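Local coordinates for erythrocyte membrane protein 1 (PDB 6S8T), which probably binds the host receptor ICAM-1 through its DBLbeta domain, the part studied here, in the adhesion of infected erythrocytes to host cells, at residues Trp130-Gly135 with Gln212-Lys217; Cys306-Gln311 with Lys348-Lys353; Lys353-Trp358 with Phe455-Pro460. One frame throughout, in Å; residues are numbered along the deposited sequence.

Contact 1: residues Trp130-Gly135 with Gln212-Lys217; sequences WVTEDG and QIIFGK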
loop_
_atom_site.group_PDB
_atom_site.type_symbol
_atom_site.label_atom_id
_atom_site.label_comp_id
_atom_site.label_asym_id
_atom_site.label_seq_id
_atom_site.Cartn_x
_atom_site.Cartn_y
_atom_site.Cartn_z
ATOM N N TRP A 130 17.212 20.107 15.299
ATOM C CA TRP A 130 17.354 19.127 16.371
ATOM C C TRP A 130 17.837 17.783 15.843
ATOM O O TRP A 130 18.485 17.023 16.574
ATOM C CB TRP A 130 16.025 18.960 17.111
ATOM C CG TRP A 130 15.661 20.121 17.997
ATOM C CD1 TRP A 130 16.444 21.196 18.311
ATOM C CD2 TRP A 130 14.418 20.319 18.682
ATOM N NE1 TRP A 130 15.766 22.047 19.150
ATOM C CE2 TRP A 130 14.520 21.532 19.392
ATOM C CE3 TRP A 130 13.228 19.589 18.764
ATOM C CZ2 TRP A 130 13.478 22.031 20.172
ATOM C CZ3 TRP A 130 12.194 20.085 19.540
ATOM C CH2 TRP A 130 12.327 21.294 20.232
ATOM N N VAL A 131 17.544 17.475 14.581
ATOM C CA VAL A 131 17.956 16.197 14.015
ATOM C C VAL A 131 19.433 16.208 13.627
ATOM O O VAL A 131 20.119 15.189 13.763
ATOM C CB VAL A 131 17.059 15.846 12.814
ATOM C CG1 VAL A 131 17.427 14.485 12.241
ATOM C CG2 VAL A 131 15.595 15.876 13.221
ATOM N N THR A 132 19.957 17.347 13.164
ATOM C CA THR A 132 21.267 17.383 12.531
ATOM C C THR A 132 22.328 18.185 13.274
ATOM O O THR A 132 23.516 17.979 13.005
ATOM C CB THR A 132 21.156 17.955 11.109
ATOM O OG1 THR A 132 20.637 19.290 11.168
ATOM C CG2 THR A 132 20.236 17.095 10.255
ATOM N N GLU A 133 21.947 19.080 14.189
ATOM C CA GLU A 133 22.920 20.012 14.756
ATOM C C GLU A 133 23.995 19.300 15.567
ATOM O O GLU A 133 25.123 19.795 15.669
ATOM C CB GLU A 133 22.211 21.054 15.623
ATOM C CG GLU A 133 23.051 22.282 15.934
ATOM C CD GLU A 133 23.322 23.131 14.706
ATOM O OE1 GLU A 133 22.497 23.104 13.767
ATOM O OE2 GLU A 133 24.361 23.825 14.679
ATOM N N ASP A 134 23.677 18.144 16.145
ATOM C CA ASP A 134 24.633 17.398 16.951
ATOM C C ASP A 134 25.476 16.428 16.133
ATOM O O ASP A 134 26.286 15.695 16.712
ATOM C CB ASP A 134 23.903 16.636 18.062
ATOM C CG ASP A 134 23.395 17.555 19.158
ATOM O OD1 ASP A 134 24.098 18.535 19.484
ATOM O OD2 ASP A 134 22.295 17.299 19.691
ATOM N N GLY A 135 25.312 16.406 14.813
ATOM C CA GLY A 135 26.084 15.505 13.980
ATOM C C GLY A 135 25.696 14.049 14.071
ATOM O O GLY A 135 26.449 13.193 13.598
ATOM N N GLN A 212 15.002 15.945 2.589
ATOM C CA GLN A 212 16.052 16.423 1.697
ATOM C C GLN A 212 17.115 17.213 2.447
ATOM O O GLN A 212 18.294 17.169 2.076
ATOM C CB GLN A 212 15.445 17.266 0.579
ATOM C CG GLN A 212 14.525 16.476 -0.331
ATOM C CD GLN A 212 13.748 17.357 -1.284
ATOM O OE1 GLN A 212 12.907 16.875 -2.046
ATOM N NE2 GLN A 212 14.023 18.658 -1.246
ATOM N N ILE A 213 16.728 17.930 3.501
ATOM C CA ILE A 213 17.717 18.649 4.297
ATOM C C ILE A 213 18.475 17.690 5.207
ATOM O O ILE A 213 19.694 17.806 5.368
ATOM C CB ILE A 213 17.042 19.778 5.096
ATOM C CG1 ILE A 213 16.458 20.825 4.146
ATOM C CG2 ILE A 213 18.029 20.424 6.053
ATOM C CD1 ILE A 213 15.752 21.956 4.852
ATOM N N ILE A 214 17.771 16.728 5.806
ATOM C CA ILE A 214 18.419 15.787 6.716
ATOM C C ILE A 214 19.467 14.962 5.975
ATOM O O ILE A 214 20.620 14.855 6.411
ATOM C CB ILE A 214 17.371 14.889 7.398
ATOM C CG1 ILE A 214 16.462 15.722 8.304
ATOM C CG2 ILE A 214 18.049 13.791 8.199
ATOM C CD1 ILE A 214 15.284 14.952 8.858
ATOM N N PHE A 215 19.088 14.377 4.835
ATOM C CA PHE A 215 20.026 13.546 4.088
ATOM C C PHE A 215 21.142 14.355 3.442
ATOM O O PHE A 215 22.196 13.792 3.129
ATOM C CB PHE A 215 19.282 12.728 3.031
ATOM C CG PHE A 215 18.601 11.509 3.584
ATOM C CD1 PHE A 215 19.319 10.350 3.828
ATOM C CD2 PHE A 215 17.246 11.524 3.872
ATOM C CE1 PHE A 215 18.698 9.225 4.343
ATOM C CE2 PHE A 215 16.618 10.403 4.384
ATOM C CZ PHE A 215 17.344 9.252 4.622
ATOM N N GLY A 216 20.942 15.657 3.232
ATOM C CA GLY A 216 22.053 16.500 2.824
ATOM C C GLY A 216 23.131 16.572 3.889
ATOM O O GLY A 216 24.324 16.470 3.590
ATOM N N LYS A 217 22.724 16.740 5.149
ATOM C CA LYS A 217 23.675 16.685 6.253
ATOM C C LYS A 217 24.246 15.287 6.429
ATOM O O LYS A 217 25.400 15.138 6.849
ATOM C CB LYS A 217 23.009 17.146 7.550
ATOM C CG LYS A 217 23.005 18.650 7.759
ATOM C CD LYS A 217 24.417 19.180 7.944
ATOM C CE LYS A 217 24.402 20.621 8.427
ATOM N NZ LYS A 217 23.563 21.486 7.554
#
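Within the Duffy binding-like region of this DBLbeta domain, Val131 and Thr132 of the short helix that starts at residue 128 pack against Ile214 and Lys217 of helix 202-221. The backbones come nearest at Thr132 and Ile214, whose CA atoms are 6.7 Å apart, and the paired surfaces are small, burying 188 Å² in all. Ile214 presents two branches to one methyl of Val131: CG1 of Val131 lies 4.0 Å from Ile214 CD1 and is almost as near to Ile214 CG2. Val131 CG1 reaches both because its chi1 of -177° swings it to the far side from its own backbone nitrogen, with the two side chains running nearly perpendicular to each other. Thr132 works differently. Its methyl CG2 rests 3.9 Å from Lys217 CB and also approaches the backbone of the opposing helix, 4.2 Å from Ile214 CA, while Thr132 CB meets Lys217 CG at 3.9 Å. The hydroxyl OG1 is turned back into its own helix, where it hydrogen-bonds to the carbonyl oxygen of Val128, and it is mainly through CB and CG2 that Thr132 meets Lys217. Such apolar contacts between neighbouring helices are the fabric of the largely alpha-helical DBL fold; here helix 137-163 also joins in, receiving Val131 on Ser140, Thr132 on Ala137 and Phe215 on Leu141. Beyond Thr132 the chain swings away through a type I beta turn, closed by a hydrogen bond of 3.0 Å from Gly135 N to Thr132 O, and Gly135 leaves helical geometry with a positive phi of 73°. At the outer margin Lys217 is exposed. Its NZ stays 6.5 Å from Glu133 OE1, too far for a salt bridge, although the opposite charges may attract weakly.

Contact 2: residues Cys306-Gln311 with Lys348-Lys353; sequences CKMQSQ and KKKIKK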
loop_
_atom_site.group_PDB
_atom_site.type_symbol
_atom_site.label_atom_id
_atom_site.label_comp_id
_atom_site.label_asym_id
_atom_site.label_seq_id
_atom_site.Cartn_x
_atom_site.Cartn_y
_atom_site.Cartn_z
ATOM N N CYS A 306 -13.828 -5.984 -2.979
ATOM C CA CYS A 306 -14.552 -7.217 -2.694
ATOM C C CYS A 306 -15.278 -7.150 -1.355
ATOM O O CYS A 306 -16.346 -7.752 -1.206
ATOM C CB CYS A 306 -13.599 -8.413 -2.738
ATOM S SG CYS A 306 -13.169 -8.956 -4.428
ATOM N N LYS A 307 -14.724 -6.429 -0.376
ATOM C CA LYS A 307 -15.434 -6.247 0.889
ATOM C C LYS A 307 -16.700 -5.423 0.697
ATOM O O LYS A 307 -17.749 -5.747 1.265
ATOM C CB LYS A 307 -14.522 -5.584 1.923
ATOM C CG LYS A 307 -13.400 -6.464 2.435
ATOM C CD LYS A 307 -12.560 -5.731 3.475
ATOM C CE LYS A 307 -11.624 -6.682 4.202
ATOM N NZ LYS A 307 -12.384 -7.701 4.990
ATOM N N MET A 308 -16.619 -4.349 -0.095
ATOM C CA MET A 308 -17.806 -3.557 -0.402
ATOM C C MET A 308 -18.812 -4.370 -1.207
ATOM O O MET A 308 -20.014 -4.347 -0.916
ATOM C CB MET A 308 -17.401 -2.289 -1.160
ATOM C CG MET A 308 -18.558 -1.391 -1.601
ATOM S SD MET A 308 -19.302 -1.847 -3.186
ATOM C CE MET A 308 -17.850 -1.927 -4.231
ATOM N N GLN A 309 -18.336 -5.091 -2.229
ATOM C CA GLN A 309 -19.231 -5.873 -3.075
ATOM C C GLN A 309 -19.949 -6.949 -2.272
ATOM O O GLN A 309 -21.155 -7.160 -2.438
ATOM C CB GLN A 309 -18.445 -6.500 -4.230
ATOM C CG GLN A 309 -19.299 -7.178 -5.304
ATOM C CD GLN A 309 -19.648 -8.623 -4.973
ATOM O OE1 GLN A 309 -18.933 -9.296 -4.232
ATOM N NE2 GLN A 309 -20.758 -9.101 -5.522
ATOM N N SER A 310 -19.219 -7.639 -1.393
ATOM C CA SER A 310 -19.828 -8.692 -0.587
ATOM C C SER A 310 -20.882 -8.129 0.361
ATOM O O SER A 310 -21.917 -8.763 0.592
ATOM C CB SER A 310 -18.744 -9.441 0.188
ATOM O OG SER A 310 -19.284 -10.531 0.913
ATOM N N GLN A 311 -20.639 -6.937 0.916
ATOM C CA GLN A 311 -21.609 -6.337 1.829
ATOM C C GLN A 311 -22.867 -5.898 1.088
ATOM O O GLN A 311 -23.985 -6.092 1.581
ATOM C CB GLN A 311 -20.976 -5.155 2.565
ATOM C CG GLN A 311 -21.872 -4.503 3.612
ATOM C CD GLN A 311 -21.174 -3.379 4.358
ATOM O OE1 GLN A 311 -21.159 -2.235 3.906
ATOM N NE2 GLN A 311 -20.585 -3.703 5.505
ATOM N N LYS A 348 -26.313 -1.327 -8.288
ATOM C CA LYS A 348 -25.771 -0.933 -9.585
ATOM C C LYS A 348 -24.976 0.365 -9.489
ATOM O O LYS A 348 -23.948 0.521 -10.159
ATOM C CB LYS A 348 -26.901 -0.795 -10.607
ATOM C CG LYS A 348 -26.435 -0.415 -12.006
ATOM C CD LYS A 348 -27.601 -0.342 -12.982
ATOM C CE LYS A 348 -28.609 0.718 -12.566
ATOM N NZ LYS A 348 -28.006 2.081 -12.527
ATOM N N LYS A 349 -25.432 1.306 -8.656
ATOM C CA LYS A 349 -24.740 2.587 -8.543
ATOM C C LYS A 349 -23.371 2.428 -7.891
ATOM O O LYS A 349 -22.389 3.022 -8.348
ATOM C CB LYS A 349 -25.595 3.580 -7.756
ATOM C CG LYS A 349 -26.859 4.018 -8.478
ATOM C CD LYS A 349 -27.686 4.965 -7.623
ATOM C CE LYS A 349 -28.942 5.409 -8.351
ATOM N NZ LYS A 349 -29.786 6.303 -7.508
ATOM N N LYS A 350 -23.285 1.631 -6.822
ATOM C CA LYS A 350 -22.007 1.449 -6.140
ATOM C C LYS A 350 -21.015 0.685 -7.005
ATOM O O LYS A 350 -19.837 1.053 -7.081
ATOM C CB LYS A 350 -22.212 0.723 -4.811
ATOM C CG LYS A 350 -22.495 1.632 -3.632
ATOM C CD LYS A 350 -22.174 0.925 -2.325
ATOM C CE LYS A 350 -22.391 1.835 -1.131
ATOM N NZ LYS A 350 -23.829 2.173 -0.953
ATOM N N ILE A 351 -21.465 -0.390 -7.656
ATOM C CA ILE A 351 -20.552 -1.182 -8.472
ATOM C C ILE A 351 -20.061 -0.376 -9.668
ATOM O O ILE A 351 -18.906 -0.520 -10.087
ATOM C CB ILE A 351 -21.229 -2.495 -8.907
ATOM C CG1 ILE A 351 -21.641 -3.304 -7.679
ATOM C CG2 ILE A 351 -20.296 -3.321 -9.771
ATOM C CD1 ILE A 351 -20.497 -3.623 -6.752
ATOM N N LYS A 352 -20.907 0.501 -10.215
ATOM C CA LYS A 352 -20.516 1.258 -11.400
ATOM C C LYS A 352 -19.414 2.263 -11.088
ATOM O O LYS A 352 -18.458 2.399 -11.860
ATOM C CB LYS A 352 -21.728 1.969 -11.999
ATOM C CG LYS A 352 -21.446 2.603 -13.349
ATOM C CD LYS A 352 -21.083 1.543 -14.381
ATOM C CE LYS A 352 -20.389 2.152 -15.589
ATOM N NZ LYS A 352 -19.042 2.680 -15.239
ATOM N N LYS A 353 -19.524 2.981 -9.967
ATOM C CA LYS A 353 -18.517 3.991 -9.661
ATOM C C LYS A 353 -17.174 3.360 -9.315
ATOM O O LYS A 353 -16.124 3.929 -9.637
ATOM C CB LYS A 353 -19.005 4.904 -8.536
ATOM C CG LYS A 353 -19.420 4.188 -7.272
ATOM C CD LYS A 353 -20.452 4.995 -6.496
ATOM C CE LYS A 353 -19.982 6.417 -6.249
ATOM N NZ LYS A 353 -20.972 7.187 -5.446
#
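Ile351 points its terminal methyl into the angle between Met308 and Gln309, and this one group takes part in most of the contact. CD1 of Ile351 is 4.0 Å from Met308 CE and equally 4.0 Å from Gln309 CG. The CB of Ile351 leaves its helix at a tangent to the partner rather than straight at it; the bend at chi2 (-57°) brings CD1 across the gap. Met308 comes from the other helix with CB directed at helix 335-372. Its CG is anti to the backbone N, after which the chain folds at both chi2 and chi3, curling the methyl CE against Ile351 and setting the sulfur SD between Lys350 CD, at 4.1 Å, and Ile351 CD1. All three pairs of side chains meet at a slant, and no hydrogen bond links the two segments. Lys350 contributes methylene carbon to the interface, while its NZ reaches a long, weak ion pair with Glu312. Gln309 divides its roles in a similar way: CG packs on Ile351, whereas the buried amide is gripped at both ends, NE2 by Tyr347 OH and OE1 by the backbone N of Thr431, which fixes its rotation. The same turns of helix 293-319 are also tied to the chain around residue 430, through the disulfide from Cys306 to Cys430 and the salt bridge from Lys307 to Glu429. The segments 306-311 and 348-353 run almost antiparallel, at 167°, with axes 10.7 Å apart, a separation filled by these side chains. This is the packing of a long antiparallel helical hairpin, whose second helix includes a predicted coiled coil and whose two arms form the core of the C-terminal subdomain in DBL domains.

Contact 3: residues Lys353-Trp358 with Phe455-Pro460; sequences KWEKQW and FKDPPP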
loop_
_atom_site.group_PDB
_atom_site.type_symbol
_atom_site.label_atom_id
_atom_site.label_comp_id
_atom_site.label_asym_id
_atom_site.label_seq_id
_atom_site.Cartn_x
_atom_site.Cartn_y
_atom_site.Cartn_z
ATOM N N LYS A 353 -19.524 2.981 -9.967
ATOM C CA LYS A 353 -18.517 3.991 -9.661
ATOM C C LYS A 353 -17.174 3.360 -9.315
ATOM O O LYS A 353 -16.124 3.929 -9.637
ATOM C CB LYS A 353 -19.005 4.904 -8.536
ATOM C CG LYS A 353 -19.420 4.188 -7.272
ATOM C CD LYS A 353 -20.452 4.995 -6.496
ATOM C CE LYS A 353 -19.982 6.417 -6.249
ATOM N NZ LYS A 353 -20.972 7.187 -5.446
ATOM N N TRP A 354 -17.181 2.187 -8.675
ATOM C CA TRP A 354 -15.931 1.463 -8.469
ATOM C C TRP A 354 -15.367 0.960 -9.793
ATOM O O TRP A 354 -14.147 0.967 -9.998
ATOM C CB TRP A 354 -16.145 0.302 -7.497
ATOM C CG TRP A 354 -16.212 0.722 -6.051
ATOM C CD1 TRP A 354 -17.269 1.296 -5.412
ATOM C CD2 TRP A 354 -15.175 0.588 -5.069
ATOM N NE1 TRP A 354 -16.957 1.533 -4.094
ATOM C CE2 TRP A 354 -15.677 1.108 -3.858
ATOM C CE3 TRP A 354 -13.872 0.082 -5.096
ATOM C CZ2 TRP A 354 -14.923 1.136 -2.685
ATOM C CZ3 TRP A 354 -13.124 0.111 -3.933
ATOM C CH2 TRP A 354 -13.651 0.636 -2.742
ATOM N N GLU A 355 -16.240 0.534 -10.710
ATOM C CA GLU A 355 -15.777 0.041 -12.004
ATOM C C GLU A 355 -15.040 1.118 -12.789
ATOM O O GLU A 355 -14.098 0.809 -13.528
ATOM C CB GLU A 355 -16.955 -0.491 -12.820
ATOM C CG GLU A 355 -16.549 -1.128 -14.139
ATOM C CD GLU A 355 -17.740 -1.519 -14.994
ATOM O OE1 GLU A 355 -18.853 -1.011 -14.736
ATOM O OE2 GLU A 355 -17.562 -2.337 -15.924
ATOM N N LYS A 356 -15.444 2.384 -12.646
ATOM C CA LYS A 356 -14.756 3.450 -13.368
ATOM C C LYS A 356 -13.308 3.580 -12.909
ATOM O O LYS A 356 -12.417 3.860 -13.717
ATOM C CB LYS A 356 -15.498 4.775 -13.198
ATOM C CG LYS A 356 -16.808 4.853 -13.964
ATOM C CD LYS A 356 -17.360 6.270 -13.968
ATOM C CE LYS A 356 -18.583 6.384 -14.862
ATOM N NZ LYS A 356 -19.095 7.782 -14.923
ATOM N N GLN A 357 -13.054 3.371 -11.616
ATOM C CA GLN A 357 -11.683 3.416 -11.120
ATOM C C GLN A 357 -10.858 2.262 -11.679
ATOM O O GLN A 357 -9.696 2.450 -12.062
ATOM C CB GLN A 357 -11.677 3.403 -9.587
ATOM C CG GLN A 357 -12.475 4.549 -8.951
ATOM C CD GLN A 357 -12.279 4.665 -7.442
ATOM O OE1 GLN A 357 -11.974 3.684 -6.761
ATOM N NE2 GLN A 357 -12.449 5.873 -6.917
ATOM N N TRP A 358 -11.447 1.063 -11.754
ATOM C CA TRP A 358 -10.712 -0.102 -12.243
ATOM C C TRP A 358 -10.318 0.046 -13.709
ATOM O O TRP A 358 -9.243 -0.418 -14.107
ATOM C CB TRP A 358 -11.543 -1.368 -12.031
ATOM C CG TRP A 358 -10.974 -2.606 -12.678
ATOM C CD1 TRP A 358 -11.436 -3.227 -13.804
ATOM C CD2 TRP A 358 -9.843 -3.370 -12.236
ATOM N NE1 TRP A 358 -10.664 -4.327 -14.089
ATOM C CE2 TRP A 358 -9.679 -4.437 -13.143
ATOM C CE3 TRP A 358 -8.952 -3.254 -11.165
ATOM C CZ2 TRP A 358 -8.662 -5.383 -13.009
ATOM C CZ3 TRP A 358 -7.944 -4.197 -11.032
ATOM C CH2 TRP A 358 -7.809 -5.245 -11.948
ATOM N N PHE A 455 -17.894 -6.765 -12.215
ATOM C CA PHE A 455 -18.618 -5.532 -12.494
ATOM C C PHE A 455 -19.844 -5.766 -13.371
ATOM O O PHE A 455 -20.221 -4.893 -14.160
ATOM C CB PHE A 455 -17.682 -4.509 -13.137
ATOM C CG PHE A 455 -16.373 -4.350 -12.413
ATOM C CD1 PHE A 455 -16.309 -3.677 -11.204
ATOM C CD2 PHE A 455 -15.206 -4.877 -12.941
ATOM C CE1 PHE A 455 -15.105 -3.534 -10.534
ATOM C CE2 PHE A 455 -13.999 -4.735 -12.277
ATOM C CZ PHE A 455 -13.950 -4.064 -11.072
ATOM N N LYS A 456 -20.477 -6.930 -13.244
ATOM C CA LYS A 456 -21.666 -7.259 -14.022
ATOM C C LYS A 456 -22.851 -6.482 -13.460
ATOM O O LYS A 456 -23.304 -6.751 -12.342
ATOM C CB LYS A 456 -21.919 -8.763 -13.985
ATOM C CG LYS A 456 -22.880 -9.270 -15.042
ATOM C CD LYS A 456 -22.379 -8.951 -16.439
ATOM C CE LYS A 456 -22.802 -10.025 -17.424
ATOM N NZ LYS A 456 -24.259 -10.300 -17.340
ATOM N N ASP A 457 -23.352 -5.514 -14.232
ATOM C CA ASP A 457 -24.440 -4.668 -13.745
ATOM C C ASP A 457 -25.724 -5.449 -13.490
ATOM O O ASP A 457 -26.353 -5.227 -12.441
ATOM C CB ASP A 457 -24.666 -3.503 -14.716
ATOM C CG ASP A 457 -23.392 -2.744 -15.026
ATOM O OD1 ASP A 457 -22.542 -2.607 -14.120
ATOM O OD2 ASP A 457 -23.238 -2.286 -16.177
ATOM N N PRO A 458 -26.180 -6.339 -14.370
ATOM C CA PRO A 458 -27.281 -7.231 -14.001
ATOM C C PRO A 458 -26.750 -8.516 -13.393
ATOM O O PRO A 458 -26.157 -9.350 -14.096
ATOM C CB PRO A 458 -27.989 -7.487 -15.338
ATOM C CG PRO A 458 -26.903 -7.399 -16.347
ATOM C CD PRO A 458 -25.866 -6.439 -15.812
ATOM N N PRO A 459 -26.927 -8.711 -12.090
ATOM C CA PRO A 459 -26.437 -9.935 -11.447
ATOM C C PRO A 459 -27.146 -11.156 -12.003
ATOM O O PRO A 459 -28.386 -11.206 -12.026
ATOM C CB PRO A 459 -26.774 -9.720 -9.963
ATOM C CG PRO A 459 -26.975 -8.243 -9.823
ATOM C CD PRO A 459 -27.563 -7.802 -11.125
ATOM N N PRO A 460 -26.395 -12.156 -12.471
ATOM C CA PRO A 460 -27.039 -13.326 -13.091
ATOM C C PRO A 460 -27.987 -14.063 -12.161
ATOM O O PRO A 460 -28.974 -14.645 -12.630
ATOM C CB PRO A 460 -25.846 -14.206 -13.495
ATOM C CG PRO A 460 -24.691 -13.260 -13.593
ATOM C CD PRO A 460 -24.927 -12.235 -12.527
#
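The irregular segment 455-460 comes closest to helical segment 353-358 where the CA atoms of Phe455 and Glu355 are 6.3 Å apart. Phe455 drives its side chain toward the helix, meeting Glu355 with its CB and ring and Trp358 with the far end of the ring. CE2 of Phe455 lies over one face of the indole, 3.3 Å from Trp358 CD1. The phenyl and the five-membered ring of Trp358 are tilted by 31°, with centroids 4.9 Å apart, an oblique pairing. Glu355, with CG anti to the backbone N and the chain extended beyond, crosses Phe455 at a slant, its CB 3.6 Å from Phe455 CD1 and its carboxyl carbon CD 3.5 Å from Phe455 CB. The carboxylate and phenyl planes are nearly parallel, 10° apart. Glu355 OE1 also faces Asp457 OD1 at 4.1 Å; these like charges may raise the proton affinity of one carboxylate, although Asp457 is poorly ordered, and Lys352 offers Glu355 a weak, long ion pair. Phe305, Trp301 and Tyr453 further surround Phe455, and Trp358 meets Phe436 edge-to-face. The aromatic cluster packs the C-terminal tail against the helical hairpin, Trp301 and Phe305 coming from helix 293-319 and Trp358 from helix 335-372, whose earlier part the disulfides Cys337-Cys468 and Cys344-Cys466 join to the chain's end.

Contacts 2 and 3 are buried neighbours, their centres about 7 Å apart, sharing Lys353 and helix 335-372; they touch directly, with Met308 CE 3.5 Å from Trp354 CD1 and Ile351 CG2 3.9 Å from Phe455 CA. Contact 1 is partly buried and lies on the opposite side of the chain's centre from the other two, about 47 Å from contact 2 and 50 Å from contact 3, between centres. None of the three has a hydrogen bond between its segments, yet their chemistry differs: valine and isoleucine methyls, with a threonine on a marginal lysine chain, in contact 1; an isoleucine methyl against methionine and glutamine in contact 2; aromatic rings beside carboxylates in contact 3.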